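Local coordinates for EAL domain protein (Vibrio cholerae serotype O1, PDB 6IJ2), which degrades the cyclic dinucleotides c-di-GMP and cGAMP as a standalone EAL-domain phosphodiesterase, and is captured here with the product 5'-pGpG, at residues Asn200-Phe205 against Lys227-Glu232. The protein carries 1 engineered substitution. Sequence-based numbering, arbitrary orientation.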
# COMPACT_ATOMS: atom_id res chain seq x y z
N ASN A 200 -15.35 -3.74 2.21
CA ASN A 200 -14.81 -4.59 1.16
C ASN A 200 -13.52 -5.28 1.60
O ASN A 200 -13.29 -6.43 1.22
CB ASN A 200 -14.63 -3.77 -0.11
CG ASN A 200 -15.97 -3.40 -0.73
OD1 ASN A 200 -16.69 -4.28 -1.22
ND2 ASN A 200 -16.32 -2.12 -0.68
N CYS A 201 -12.70 -4.62 2.42
CA CYS A 201 -11.51 -5.29 2.94
C CYS A 201 -11.87 -6.43 3.90
O CYS A 201 -11.20 -7.47 3.91
CB CYS A 201 -10.59 -4.30 3.65
SG CYS A 201 -9.72 -3.21 2.50
N LEU A 202 -12.92 -6.27 4.71
CA LEU A 202 -13.30 -7.34 5.64
C LEU A 202 -13.76 -8.58 4.89
O LEU A 202 -13.47 -9.71 5.29
CB LEU A 202 -14.39 -6.86 6.60
CG LEU A 202 -13.92 -5.84 7.63
CD1 LEU A 202 -15.12 -5.24 8.33
CD2 LEU A 202 -12.99 -6.48 8.66
N LYS A 203 -14.47 -8.38 3.77
CA LYS A 203 -14.83 -9.50 2.91
C LYS A 203 -13.60 -10.14 2.29
O LYS A 203 -13.50 -11.36 2.20
CB LYS A 203 -15.81 -9.01 1.82
CG LYS A 203 -17.09 -8.39 2.40
CD LYS A 203 -17.94 -7.68 1.35
CE LYS A 203 -18.71 -8.66 0.51
NZ LYS A 203 -19.66 -9.45 1.34
N LEU A 204 -12.64 -9.32 1.85
CA LEU A 204 -11.38 -9.86 1.37
C LEU A 204 -10.67 -10.67 2.45
O LEU A 204 -10.17 -11.77 2.19
CB LEU A 204 -10.49 -8.72 0.87
CG LEU A 204 -9.07 -9.15 0.55
CD1 LEU A 204 -9.10 -10.29 -0.45
CD2 LEU A 204 -8.29 -7.97 0.00
N PHE A 205 -10.58 -10.14 3.67
CA PHE A 205 -9.88 -10.87 4.74
C PHE A 205 -10.53 -12.22 5.02
O PHE A 205 -9.84 -13.23 5.21
CB PHE A 205 -9.86 -10.04 6.02
CG PHE A 205 -9.12 -8.75 5.90
CD1 PHE A 205 -8.05 -8.62 5.02
CD2 PHE A 205 -9.49 -7.65 6.65
CE1 PHE A 205 -7.36 -7.42 4.91
CE2 PHE A 205 -8.82 -6.45 6.55
CZ PHE A 205 -7.75 -6.33 5.67
N LYS A 227 -17.57 -2.99 15.35
CA LYS A 227 -18.16 -4.22 15.89
C LYS A 227 -19.32 -4.67 15.03
O LYS A 227 -19.47 -5.87 14.75
CB LYS A 227 -18.61 -4.00 17.33
CG LYS A 227 -19.13 -5.28 18.02
CD LYS A 227 -19.45 -5.01 19.49
CE LYS A 227 -20.11 -6.22 20.15
NZ LYS A 227 -21.55 -6.32 19.74
N ALA A 228 -20.15 -3.72 14.59
CA ALA A 228 -21.28 -4.09 13.74
C ALA A 228 -20.80 -4.61 12.39
O ALA A 228 -21.41 -5.52 11.82
CB ALA A 228 -22.20 -2.89 13.54
N ALA A 229 -19.68 -4.08 11.89
CA ALA A 229 -19.15 -4.49 10.60
C ALA A 229 -18.51 -5.88 10.64
O ALA A 229 -18.26 -6.45 9.57
CB ALA A 229 -18.13 -3.46 10.10
N GLY A 230 -18.28 -6.44 11.83
CA GLY A 230 -17.76 -7.78 11.96
C GLY A 230 -16.36 -7.86 12.52
O GLY A 230 -15.81 -8.97 12.58
N VAL A 231 -15.76 -6.75 12.94
CA VAL A 231 -14.44 -6.81 13.57
C VAL A 231 -14.60 -7.29 15.00
O VAL A 231 -15.47 -6.82 15.74
CB VAL A 231 -13.75 -5.44 13.54
CG1 VAL A 231 -12.38 -5.56 14.23
CG2 VAL A 231 -13.59 -4.90 12.10
N GLU A 232 -13.75 -8.25 15.40
CA GLU A 232 -13.75 -8.70 16.78
C GLU A 232 -12.56 -8.15 17.56
O GLU A 232 -12.74 -7.55 18.61
CB GLU A 232 -13.77 -10.23 16.84
CG GLU A 232 -15.02 -10.82 16.24
CD GLU A 232 -15.27 -12.25 16.72
OE1 GLU A 232 -14.40 -12.78 17.43
OE2 GLU A 232 -16.33 -12.82 16.39
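Leu202 reaches from helix 192-207 to the C-terminal end of helix 220-229, with CD1 against Ala229 and CD2 against Val231. Its CD1 lies 3.9 Å from Ala229 CB. The same methyl is 3.6 Å from Ala229 O, so it rests on the backbone as well as on the side chain. The other branch, CD2, meets Val231 CG2 at 3.8 Å. CG2 of Val231 also comes within 4.1 Å of Leu202 CD1. The Leu202 and Val231 side chains cross at about a right angle. Val231 has CG1 anti to its backbone N (chi1 179°) and CG2, the methyl that touches, beside that N. Leu202 CG is anti to the carbonyl carbon (chi1 -70°), and the fork at CG spreads its two methyls toward 227-232. No hydrogen bond joins the two segments, and the contact is small and apolar. Gly230, the first residue past the helix, has positive phi (112°) and closes its last turn as a Schellman motif. This turn sets Ala229 and Val231 before the same leucine. In the EAL barrel, the contact joins two neighbouring outer helices, with strand 211-214 between them in sequence. Leu202 also touches Pro212 of that strand, and beyond Val231 the chain enters strand 233-244.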